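Local coordinates for 2-oxoglutarate (2OG) and Fe(II)-dependent oxygenase superfamily protein (Arabidopsis thaliana, PDB 6KWB) that probably oxidises the auxin indole-3-acetic acid to inactive 2-oxoindole-3-acetic acid, using 2-oxoglutarate and a ferrous iron, at residues F156-V161 with K233-R238; H169-F174 with A242-G247; Y81-L86 with R150-H155; G121-L126 with L175-D180. One frame throughout, in Å; residues are numbered along the deposited sequence.

Contact 1 (F156-V161 with K233-R238); sequences FKPETV and KEATMR. With AKG (2-oxoglutaric acid), chain E.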
# COMPACT_ATOMS: atom_id res chain seq x y z
N PHE A 156 20.48 2.03 1.47
CA PHE A 156 21.26 1.91 0.22
C PHE A 156 22.69 2.43 0.41
O PHE A 156 22.88 3.59 0.78
CB PHE A 156 20.58 2.66 -0.93
CG PHE A 156 19.25 2.09 -1.31
CD1 PHE A 156 19.06 0.73 -1.35
CD2 PHE A 156 18.19 2.93 -1.62
CE1 PHE A 156 17.83 0.19 -1.69
CE2 PHE A 156 16.96 2.40 -1.97
CZ PHE A 156 16.78 1.03 -2.01
N LYS A 157 23.69 1.61 0.09
CA LYS A 157 25.08 2.05 0.22
C LYS A 157 25.66 2.33 -1.16
O LYS A 157 24.98 2.05 -2.17
CB LYS A 157 25.91 0.98 0.93
CG LYS A 157 25.21 0.28 2.04
CD LYS A 157 26.14 -0.70 2.72
CE LYS A 157 25.46 -2.04 2.92
NZ LYS A 157 26.37 -3.01 3.58
N PRO A 158 26.90 2.88 -1.23
CA PRO A 158 27.35 3.36 -2.54
C PRO A 158 27.41 2.21 -3.53
O PRO A 158 27.22 2.38 -4.73
CB PRO A 158 28.74 3.93 -2.24
CG PRO A 158 28.63 4.39 -0.84
CD PRO A 158 27.80 3.35 -0.16
N GLU A 159 27.66 1.03 -2.98
CA GLU A 159 27.63 -0.20 -3.75
C GLU A 159 26.26 -0.35 -4.43
O GLU A 159 26.18 -0.63 -5.62
CB GLU A 159 27.93 -1.39 -2.82
CG GLU A 159 27.41 -2.77 -3.25
CD GLU A 159 28.01 -3.34 -4.55
OE1 GLU A 159 28.70 -2.60 -5.31
OE2 GLU A 159 27.81 -4.55 -4.82
N THR A 160 25.18 -0.12 -3.68
CA THR A 160 23.84 -0.32 -4.24
C THR A 160 23.40 0.62 -5.37
O THR A 160 22.67 0.18 -6.26
CB THR A 160 22.77 -0.23 -3.12
OG1 THR A 160 23.23 -0.93 -1.96
CG2 THR A 160 21.47 -0.88 -3.60
N VAL A 161 23.88 1.86 -5.39
CA VAL A 161 23.39 2.83 -6.39
C VAL A 161 23.66 2.41 -7.83
O VAL A 161 24.75 1.94 -8.16
CB VAL A 161 23.94 4.26 -6.13
CG1 VAL A 161 24.83 4.27 -4.91
CG2 VAL A 161 24.62 4.84 -7.35
N LYS A 233 18.70 4.92 -6.53
CA LYS A 233 19.19 5.98 -7.40
C LYS A 233 20.20 6.86 -6.67
O LYS A 233 20.85 7.70 -7.28
CB LYS A 233 18.05 6.85 -7.93
CG LYS A 233 17.63 6.56 -9.37
CD LYS A 233 16.71 7.67 -9.87
CE LYS A 233 16.21 7.41 -11.29
NZ LYS A 233 15.62 8.67 -11.87
N GLU A 234 20.28 6.69 -5.36
CA GLU A 234 21.32 7.33 -4.56
C GLU A 234 21.48 6.57 -3.23
O GLU A 234 20.51 6.02 -2.70
CB GLU A 234 21.03 8.82 -4.33
CG GLU A 234 20.43 9.14 -2.98
CD GLU A 234 20.39 10.63 -2.70
OE1 GLU A 234 20.74 11.41 -3.61
OE2 GLU A 234 19.99 11.02 -1.56
N ALA A 235 22.70 6.53 -2.73
CA ALA A 235 23.02 5.79 -1.51
C ALA A 235 22.66 6.59 -0.27
O ALA A 235 23.53 7.17 0.38
CB ALA A 235 24.48 5.41 -1.48
N THR A 236 21.37 6.64 0.04
CA THR A 236 20.88 7.34 1.22
C THR A 236 19.94 6.40 1.99
O THR A 236 19.72 5.25 1.57
CB THR A 236 20.13 8.62 0.84
OG1 THR A 236 19.62 9.26 2.02
CG2 THR A 236 18.98 8.28 -0.08
N MET A 237 19.43 6.87 3.12
CA MET A 237 18.41 6.14 3.86
C MET A 237 17.03 6.45 3.25
O MET A 237 16.83 7.50 2.63
CB MET A 237 18.45 6.50 5.33
CG MET A 237 18.18 5.32 6.23
SD MET A 237 19.62 4.26 6.40
CE MET A 237 20.34 4.97 7.88
N ARG A 238 16.07 5.55 3.43
CA ARG A 238 14.79 5.73 2.78
C ARG A 238 13.64 5.08 3.56
O ARG A 238 13.75 3.94 4.03
CB ARG A 238 14.87 5.17 1.36
CG ARG A 238 13.72 5.49 0.45
CD ARG A 238 13.94 4.80 -0.90
NE ARG A 238 13.02 5.33 -1.89
CZ ARG A 238 11.82 4.82 -2.16
NH1 ARG A 238 11.37 3.76 -1.52
NH2 ARG A 238 11.06 5.41 -3.08
C1 AKG E . 5.60 -2.34 -0.11
O1 AKG E . 5.75 -2.15 1.13
O2 AKG E . 4.92 -3.31 -0.55
C2 AKG E . 6.25 -1.40 -1.10
O5 AKG E . 6.22 -1.69 -2.29
C3 AKG E . 6.93 -0.13 -0.55
C4 AKG E . 7.39 0.82 -1.65
C5 AKG E . 8.51 1.71 -1.13
O3 AKG E . 8.88 2.76 -1.75
O4 AKG E . 9.10 1.38 -0.07
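The turn leading into strand 237-245 of the double-stranded beta-helix is met by the loop leaving strand 147-155, where Phe-156 lies against Thr-236 and Ala-235. A single backbone bond crosses the contact, a weak one from Phe-156 N to Thr-236 O of 3.3 Å. Ala-235, the centre of an inverse gamma turn, pushes its methyl group into the bend of the opposing loop: Val-161 CG1 lies 3.6 Å from Ala-235 CB, and the ring of Pro-158 touches the same methyl through CD at 4.1 Å. The bend itself is steadied from within, since Lys-157 N donates to Thr-160 OG1 at 3.3 Å. On the buried side the Phe-156 ring slants against the arginine chain, CE2 lying 4.0 Å from Arg-238 CD, with ring and guanidinium planes 38° apart. Arg-238 has CG opposite the backbone N (chi1 -170°) and runs straight out to NE, which carries its guanidinium to the 2-oxoglutarate. Arg-238 NH1 donates to 2-oxoglutarate O3 over 2.7 Å, nearly straight at 168°, with the acceptor at the guanidinium edge. NH2 forms a salt bridge with Asp-180, and NE makes a weak bond to Val-184 O. A leucine in place of Arg-238 would probably leave both the ligand carboxylate and Asp-180 without their positive partner. Together with Ser-240, two residues further along the strand and also bonded to the ligand, Arg-238 forms the Arg-X-Ser motif with which 2-oxoglutarate oxygenases of this family hold the distal carboxylate of their cosubstrate.

Contact 2 (H169-F174 with A242-G247); sequences HTDSGF and ASFLLG. With MG (magnesium ion), chain D; AKG (2-oxoglutaric acid), chain E.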
# COMPACT_ATOMS: atom_id res chain seq x y z
N HIS A 169 7.85 -7.25 -8.44
CA HIS A 169 6.83 -8.04 -7.76
C HIS A 169 5.42 -7.40 -7.78
O HIS A 169 5.24 -6.23 -8.17
CB HIS A 169 7.25 -8.27 -6.32
CG HIS A 169 7.16 -7.04 -5.48
ND1 HIS A 169 7.92 -5.92 -5.73
CD2 HIS A 169 6.38 -6.75 -4.41
CE1 HIS A 169 7.63 -4.99 -4.84
NE2 HIS A 169 6.70 -5.47 -4.02
N THR A 170 4.42 -8.17 -7.35
CA THR A 170 3.07 -7.66 -7.22
C THR A 170 2.60 -7.77 -5.78
O THR A 170 2.88 -8.76 -5.11
CB THR A 170 2.07 -8.44 -8.06
OG1 THR A 170 1.91 -9.75 -7.50
CG2 THR A 170 2.48 -8.48 -9.54
N ASP A 171 1.84 -6.81 -5.29
CA ASP A 171 1.27 -6.96 -3.96
C ASP A 171 0.22 -8.08 -3.97
O ASP A 171 -0.46 -8.32 -4.97
CB ASP A 171 0.69 -5.63 -3.46
CG ASP A 171 1.75 -4.53 -3.36
OD1 ASP A 171 2.96 -4.85 -3.25
OD2 ASP A 171 1.37 -3.35 -3.36
N SER A 172 0.09 -8.83 -2.89
CA SER A 172 -0.80 -9.98 -2.96
C SER A 172 -2.25 -9.60 -2.60
O SER A 172 -3.18 -10.36 -2.86
CB SER A 172 -0.32 -11.11 -2.04
OG SER A 172 -0.43 -10.73 -0.69
N GLY A 173 -2.43 -8.42 -2.01
CA GLY A 173 -3.74 -8.00 -1.56
C GLY A 173 -4.58 -7.35 -2.62
O GLY A 173 -4.33 -7.49 -3.81
N PHE A 174 -5.59 -6.61 -2.19
CA PHE A 174 -6.51 -6.00 -3.14
C PHE A 174 -5.92 -4.68 -3.55
O PHE A 174 -5.64 -4.43 -4.74
CB PHE A 174 -7.89 -5.82 -2.51
CG PHE A 174 -8.93 -5.28 -3.46
CD1 PHE A 174 -9.23 -3.93 -3.48
CD2 PHE A 174 -9.62 -6.13 -4.29
CE1 PHE A 174 -10.20 -3.44 -4.34
CE2 PHE A 174 -10.58 -5.65 -5.15
CZ PHE A 174 -10.87 -4.30 -5.19
N ALA A 242 3.28 1.71 4.12
CA ALA A 242 2.30 1.03 3.26
C ALA A 242 1.15 0.42 4.05
O ALA A 242 1.37 -0.23 5.06
CB ALA A 242 2.97 -0.05 2.44
N SER A 243 -0.07 0.62 3.56
CA SER A 243 -1.24 0.02 4.16
C SER A 243 -1.94 -0.80 3.12
O SER A 243 -2.32 -0.29 2.08
CB SER A 243 -2.19 1.06 4.73
OG SER A 243 -1.49 1.91 5.62
N PHE A 244 -2.08 -2.08 3.41
CA PHE A 244 -2.62 -3.03 2.46
C PHE A 244 -4.05 -3.41 2.82
O PHE A 244 -4.30 -3.90 3.92
CB PHE A 244 -1.77 -4.32 2.42
CG PHE A 244 -0.29 -4.11 2.17
CD1 PHE A 244 0.19 -3.90 0.88
CD2 PHE A 244 0.63 -4.21 3.20
CE1 PHE A 244 1.54 -3.74 0.62
CE2 PHE A 244 2.00 -4.05 2.94
CZ PHE A 244 2.44 -3.81 1.66
N LEU A 245 -4.99 -3.17 1.91
CA LEU A 245 -6.30 -3.80 2.04
C LEU A 245 -6.17 -5.19 1.46
O LEU A 245 -5.82 -5.31 0.30
CB LEU A 245 -7.39 -3.04 1.29
CG LEU A 245 -8.78 -3.68 1.38
CD1 LEU A 245 -9.32 -3.68 2.81
CD2 LEU A 245 -9.76 -3.01 0.45
N LEU A 246 -6.35 -6.22 2.27
CA LEU A 246 -6.17 -7.59 1.79
C LEU A 246 -7.48 -8.19 1.29
O LEU A 246 -8.54 -7.61 1.44
CB LEU A 246 -5.60 -8.47 2.89
CG LEU A 246 -4.40 -7.88 3.62
CD1 LEU A 246 -4.04 -8.65 4.88
CD2 LEU A 246 -3.23 -7.79 2.66
N GLY A 247 -7.42 -9.39 0.75
CA GLY A 247 -8.65 -10.06 0.40
C GLY A 247 -9.27 -10.62 1.66
O GLY A 247 -8.77 -10.41 2.76
MG MG D . 4.70 -3.55 -2.83
C1 AKG E . 5.60 -2.34 -0.11
O1 AKG E . 5.75 -2.15 1.13
O2 AKG E . 4.92 -3.31 -0.55
C2 AKG E . 6.25 -1.40 -1.10
O5 AKG E . 6.22 -1.69 -2.29
C3 AKG E . 6.93 -0.13 -0.55
C4 AKG E . 7.39 0.82 -1.65
C5 AKG E . 8.51 1.71 -1.13
O3 AKG E . 8.88 2.76 -1.75
O4 AKG E . 9.10 1.38 -0.07
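The Phe-244 ring turns its edge to the carboxylate of Asp-171 and to the 2-oxoglutarate: Asp-171 OD2 lies near the ring plane, 4.0 Å from Phe-244 CE1, and O2 of the ligand is in that plane, 3.4 Å from Phe-244 CZ. Carboxylate and ring stand almost perpendicular, their planes 82° apart. The His-169 ring has O5 of the ligand at its edge, near its plane. The Phe-174 ring meets Leu-245 obliquely and makes edge-to-face pairs with Trp-145 and Trp-218. Asp-171 splits its two oxygens between metal and protein. Asp-171 OD1 binds the magnesium at 2.2 Å, whereas OD2 is hydrogen-bonded to Thr-176 OG1, which, with the metal bond, would hold the carboxylate's rotation. This is the His-X-Asp...His facial triad of the family, formed by His-169, Asp-171 and His-228, with magnesium probably standing in for the catalytic iron. The ligand chelates the ion through O2 and O5, while His-169 NE2 remains 3.0 Å from the magnesium, longer than a usual coordination bond. Past the site the loop presses on the end of strand 237-245. Gly-173 CA comes within 4.2 Å of Leu-246 CA, a close approach that the glycine allows. The next residue donates its amide, Phe-174 N, to Leu-245 O at 2.8 Å, in the carbonyl plane. With CG opposite its backbone N (chi1 -176°), Phe-174 runs alongside Leu-245, CD1 touching Leu-245 CD2 at 4.1 Å.

Contact 3 (Y81-L86 with R150-H155); sequences YEALGL and RINKYH. With AKG (2-oxoglutaric acid), chain E.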
# COMPACT_ATOMS: atom_id res chain seq x y z
N TYR A 81 16.92 -3.88 3.29
CA TYR A 81 15.52 -3.70 3.63
C TYR A 81 15.25 -4.12 5.07
O TYR A 81 15.68 -5.19 5.51
CB TYR A 81 14.65 -4.51 2.65
CG TYR A 81 13.15 -4.55 2.94
CD1 TYR A 81 12.34 -3.42 2.76
CD2 TYR A 81 12.53 -5.73 3.36
CE1 TYR A 81 10.96 -3.47 3.02
CE2 TYR A 81 11.17 -5.78 3.62
CZ TYR A 81 10.38 -4.64 3.45
OH TYR A 81 9.02 -4.69 3.70
N GLU A 82 14.55 -3.26 5.81
CA GLU A 82 14.15 -3.52 7.17
C GLU A 82 12.67 -3.15 7.33
O GLU A 82 12.22 -2.14 6.79
CB GLU A 82 15.03 -2.72 8.15
CG GLU A 82 14.66 -2.93 9.61
CD GLU A 82 15.59 -2.22 10.57
OE1 GLU A 82 16.22 -1.22 10.15
OE2 GLU A 82 15.67 -2.64 11.75
N ALA A 83 11.90 -3.92 8.08
CA ALA A 83 10.47 -3.62 8.14
C ALA A 83 9.79 -4.02 9.44
O ALA A 83 10.19 -4.97 10.10
CB ALA A 83 9.76 -4.29 6.98
N LEU A 84 8.74 -3.27 9.77
CA LEU A 84 7.85 -3.54 10.90
C LEU A 84 6.37 -3.41 10.48
O LEU A 84 6.04 -2.76 9.48
CB LEU A 84 8.14 -2.56 12.04
CG LEU A 84 9.49 -2.53 12.72
CD1 LEU A 84 9.83 -1.11 13.11
CD2 LEU A 84 9.43 -3.39 13.92
N GLY A 85 5.47 -4.02 11.25
CA GLY A 85 4.06 -3.85 10.96
C GLY A 85 3.07 -4.68 11.75
O GLY A 85 3.42 -5.48 12.60
N LEU A 86 1.80 -4.49 11.44
CA LEU A 86 0.76 -5.25 12.11
C LEU A 86 -0.36 -5.70 11.19
O LEU A 86 -0.65 -5.05 10.17
CB LEU A 86 0.17 -4.46 13.29
CG LEU A 86 -0.53 -3.10 13.25
CD1 LEU A 86 0.34 -1.96 12.81
CD2 LEU A 86 -1.87 -3.14 12.53
N ARG A 150 2.45 -1.77 7.26
CA ARG A 150 3.84 -2.14 7.16
C ARG A 150 4.69 -0.92 6.85
O ARG A 150 4.48 -0.22 5.86
CB ARG A 150 4.03 -3.24 6.10
CG ARG A 150 5.49 -3.45 5.69
CD ARG A 150 5.89 -4.92 5.41
NE ARG A 150 6.03 -5.64 6.66
CZ ARG A 150 7.01 -6.50 6.95
NH1 ARG A 150 7.96 -6.77 6.07
NH2 ARG A 150 7.03 -7.10 8.13
N ILE A 151 5.68 -0.67 7.72
CA ILE A 151 6.55 0.48 7.55
C ILE A 151 7.89 -0.08 7.18
O ILE A 151 8.27 -1.14 7.65
CB ILE A 151 6.64 1.33 8.82
CG1 ILE A 151 7.03 0.46 10.01
CG2 ILE A 151 5.31 1.92 9.12
CD1 ILE A 151 7.07 1.22 11.32
N ASN A 152 8.60 0.62 6.30
CA ASN A 152 9.82 0.07 5.73
C ASN A 152 10.99 1.02 5.79
O ASN A 152 10.82 2.20 5.54
CB ASN A 152 9.56 -0.30 4.27
CG ASN A 152 8.27 -1.06 4.08
OD1 ASN A 152 8.17 -2.25 4.42
ND2 ASN A 152 7.25 -0.37 3.54
N LYS A 153 12.18 0.49 6.07
CA LYS A 153 13.44 1.24 6.06
C LYS A 153 14.45 0.69 5.07
O LYS A 153 14.96 -0.41 5.26
CB LYS A 153 14.08 1.25 7.43
CG LYS A 153 15.34 2.09 7.51
CD LYS A 153 15.95 2.01 8.91
CE LYS A 153 17.28 2.71 9.01
NZ LYS A 153 17.73 2.63 10.41
N TYR A 154 14.74 1.45 4.02
CA TYR A 154 15.72 1.02 3.03
C TYR A 154 17.10 1.61 3.26
O TYR A 154 17.26 2.82 3.35
CB TYR A 154 15.24 1.40 1.64
CG TYR A 154 13.95 0.74 1.30
CD1 TYR A 154 13.92 -0.53 0.73
CD2 TYR A 154 12.75 1.35 1.62
CE1 TYR A 154 12.70 -1.14 0.44
CE2 TYR A 154 11.55 0.75 1.35
CZ TYR A 154 11.52 -0.49 0.75
OH TYR A 154 10.30 -1.05 0.49
N HIS A 155 18.09 0.74 3.36
CA HIS A 155 19.48 1.15 3.52
C HIS A 155 20.30 0.96 2.24
O HIS A 155 20.77 -0.14 1.97
CB HIS A 155 20.14 0.36 4.65
CG HIS A 155 21.53 0.82 4.96
ND1 HIS A 155 21.81 1.92 5.74
CD2 HIS A 155 22.73 0.33 4.55
CE1 HIS A 155 23.12 2.08 5.82
NE2 HIS A 155 23.70 1.13 5.11
C1 AKG E . 5.60 -2.34 -0.11
O1 AKG E . 5.75 -2.15 1.13
O2 AKG E . 4.92 -3.31 -0.55
C2 AKG E . 6.25 -1.40 -1.10
O5 AKG E . 6.22 -1.69 -2.29
C3 AKG E . 6.93 -0.13 -0.55
C4 AKG E . 7.39 0.82 -1.65
C5 AKG E . 8.51 1.71 -1.13
O3 AKG E . 8.88 2.76 -1.75
O4 AKG E . 9.10 1.38 -0.07
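Tyr-81 to Gly-85 pair antiparallel with Arg-150 to Tyr-154, adding strand 81-87 as the outermost strand to the major sheet of the double-stranded beta-helix. Glu-82 with Lys-153 and Leu-84 with Ile-151 are the hydrogen-bonded pairs, each joined by two backbone bonds; Lys-153 N to Glu-82 O is the straightest, at 177°. On the face of these pairs, Leu-84 CB packs on Ile-151 CG1 at 3.8 Å. The Glu-82 and Lys-153 chains lie alongside each other, their charged ends short of a salt bridge; Glu-82 OE2 turns instead to Lys-59 and Tyr-71. The other face looks to the 2-oxoglutarate. Asn-152 ND2 is bonded to Ser-240 OG and makes only a weak bond to the ligand O1, while Tyr-154 OH donates to O4, an atom less surely placed. Tyr-81 backs both residues. Its ring lies obliquely beside that of Tyr-154, the planes at 41°, and Ala-83 CB sits over one face of the Arg-150 guanidinium. The hydroxyl is gripped twice: Arg-150 NH1 gives it a weak bond at 3.3 Å, and Tyr-81 OH donates to Asn-152 OD1 at 2.7 Å from 37° above the carbonyl plane.

Contact 4 (G121-L126 with L175-D180); sequences GLATDL and LTILQD. With AKG (2-oxoglutaric acid), chain E.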
# COMPACT_ATOMS: atom_id res chain seq x y z
N GLY A 121 -9.72 4.57 6.09
CA GLY A 121 -10.92 5.19 5.59
C GLY A 121 -10.73 5.52 4.13
O GLY A 121 -11.66 5.35 3.35
N LEU A 122 -9.55 6.02 3.76
CA LEU A 122 -9.22 6.30 2.38
C LEU A 122 -9.31 5.00 1.55
O LEU A 122 -9.79 5.03 0.42
CB LEU A 122 -7.83 6.93 2.26
CG LEU A 122 -7.40 7.13 0.81
CD1 LEU A 122 -8.34 8.09 0.10
CD2 LEU A 122 -5.94 7.57 0.66
N ALA A 123 -8.86 3.89 2.13
CA ALA A 123 -8.90 2.58 1.52
C ALA A 123 -10.29 2.04 1.25
O ALA A 123 -10.59 1.53 0.18
CB ALA A 123 -8.17 1.60 2.40
N THR A 124 -11.16 2.14 2.23
CA THR A 124 -12.54 1.69 2.05
C THR A 124 -13.21 2.60 1.01
O THR A 124 -13.95 2.15 0.13
CB THR A 124 -13.29 1.63 3.40
OG1 THR A 124 -13.36 2.94 3.98
CG2 THR A 124 -12.56 0.68 4.35
N ASP A 125 -12.91 3.88 1.10
CA ASP A 125 -13.47 4.82 0.16
C ASP A 125 -13.07 4.47 -1.30
O ASP A 125 -13.93 4.42 -2.18
CB ASP A 125 -12.99 6.23 0.52
CG ASP A 125 -13.54 7.29 -0.42
OD1 ASP A 125 -14.72 7.17 -0.82
OD2 ASP A 125 -12.81 8.25 -0.77
N LEU A 126 -11.78 4.21 -1.52
CA LEU A 126 -11.27 3.93 -2.86
C LEU A 126 -11.90 2.63 -3.35
O LEU A 126 -12.37 2.56 -4.47
CB LEU A 126 -9.75 3.83 -2.85
CG LEU A 126 -9.01 5.17 -2.77
CD1 LEU A 126 -7.50 4.97 -2.79
CD2 LEU A 126 -9.46 6.18 -3.83
N LEU A 175 -5.66 -3.86 -2.54
CA LEU A 175 -5.34 -2.46 -2.73
C LEU A 175 -4.23 -2.01 -1.79
O LEU A 175 -4.25 -2.34 -0.61
CB LEU A 175 -6.61 -1.65 -2.50
CG LEU A 175 -6.71 -0.15 -2.65
CD1 LEU A 175 -8.19 0.16 -2.84
CD2 LEU A 175 -6.22 0.49 -1.38
N THR A 176 -3.30 -1.21 -2.28
CA THR A 176 -2.24 -0.70 -1.42
C THR A 176 -2.18 0.82 -1.48
O THR A 176 -2.22 1.41 -2.56
CB THR A 176 -0.84 -1.23 -1.82
OG1 THR A 176 -0.84 -2.65 -1.77
CG2 THR A 176 0.25 -0.66 -0.88
N ILE A 177 -2.07 1.45 -0.31
CA ILE A 177 -1.84 2.87 -0.20
C ILE A 177 -0.41 3.09 0.31
O ILE A 177 -0.02 2.63 1.38
CB ILE A 177 -2.85 3.53 0.76
CG1 ILE A 177 -4.28 3.24 0.28
CG2 ILE A 177 -2.55 5.04 0.93
CD1 ILE A 177 -5.34 3.80 1.16
N LEU A 178 0.38 3.80 -0.47
CA LEU A 178 1.79 3.93 -0.15
C LEU A 178 2.11 5.37 0.14
O LEU A 178 1.81 6.26 -0.64
CB LEU A 178 2.65 3.42 -1.30
CG LEU A 178 4.14 3.64 -1.14
CD1 LEU A 178 4.68 2.68 -0.09
CD2 LEU A 178 4.84 3.45 -2.48
N GLN A 179 2.70 5.61 1.29
CA GLN A 179 3.26 6.92 1.55
C GLN A 179 4.78 6.82 1.29
O GLN A 179 5.54 6.31 2.09
CB GLN A 179 2.89 7.41 2.98
CG GLN A 179 3.45 8.74 3.33
CD GLN A 179 3.07 9.23 4.73
OE1 GLN A 179 2.12 8.77 5.35
NE2 GLN A 179 3.89 10.11 5.26
N ASP A 180 5.20 7.26 0.11
CA ASP A 180 6.59 7.07 -0.31
C ASP A 180 7.49 8.01 0.44
O ASP A 180 7.07 8.69 1.37
CB ASP A 180 6.77 7.30 -1.81
CG ASP A 180 7.87 6.42 -2.42
OD1 ASP A 180 8.64 5.80 -1.66
OD2 ASP A 180 8.02 6.42 -3.67
C1 AKG E . 5.60 -2.34 -0.11
O1 AKG E . 5.75 -2.15 1.13
O2 AKG E . 4.92 -3.31 -0.55
C2 AKG E . 6.25 -1.40 -1.10
O5 AKG E . 6.22 -1.69 -2.29
C3 AKG E . 6.93 -0.13 -0.55
C4 AKG E . 7.39 0.82 -1.65
C5 AKG E . 8.51 1.71 -1.13
O3 AKG E . 8.88 2.76 -1.75
O4 AKG E . 9.10 1.38 -0.07
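Apolar contacts carry this meeting, beginning with Ile-177, whose CD1 tip is set between neighbouring residues of helix 106-133. Ile-177 CD1 touches Leu-122 CD2 at 3.9 Å and Ala-123 CB at 3.8 Å. The isoleucine holds CG1 opposite its carbonyl carbon and CD1 fully extended (chi2 179°), which pushes the methyl out toward the helix backbone. One turn along the helix, Leu-126 CB meets Leu-175 CD1 at 4.0 Å. Strand and helix run at 138° with their axes 9.3 Å apart, and Leu-122 and Leu-126 also reach Leu-207 and Ile-209 of the adjacent strand. Among polar bonds, Gly-121 O takes both the backbone amide of Asp-125 and the hydroxyl of Thr-124 within segment 121-126, and further along Gln-179 OE1 ties strand to helix through Tyr-115 OH. Ligand contacts come from the strand's other face, where Leu-178 CD1 lies on the methylene chain of the 2-oxoglutarate, 3.6 Å from its C3. Cutting Leu-178 back to an alanine is likely to open a gap beside C3 and C4 of the ligand, leaving its methylene chain less firmly held. No hydrogen bond joins 121-126 to 175-180, and the fit here depends on methyl groups and buried surface: Leu-175 and Ile-177 face helix 106-133, while Leu-178 on the other face lines the cosubstrate pocket.

How the contacts relate
Contact 3 opens first, at 81-86 on strand 81-87, and closes at 150-155 over a largely helical excursion. Within that excursion helix segment 121-126 opens contact 4, which closes only at 175-180, so the two cross. Contact 1 leaves at 156-161, directly after contact 3 has closed, and contact 2 at 169-174; they close in the same order, at 233-238 and 242-247, crossing each other and contact 4. None nests in another. Strand 237-245 is the common thread: it hydrogen-bonds to strand 147-155 on one side, as between Arg-238 and Tyr-154, and to strand 175-179 on the other. The contacts thus join helix 106-133, the major sheet and the metal-binding loop around one 2-oxoglutarate.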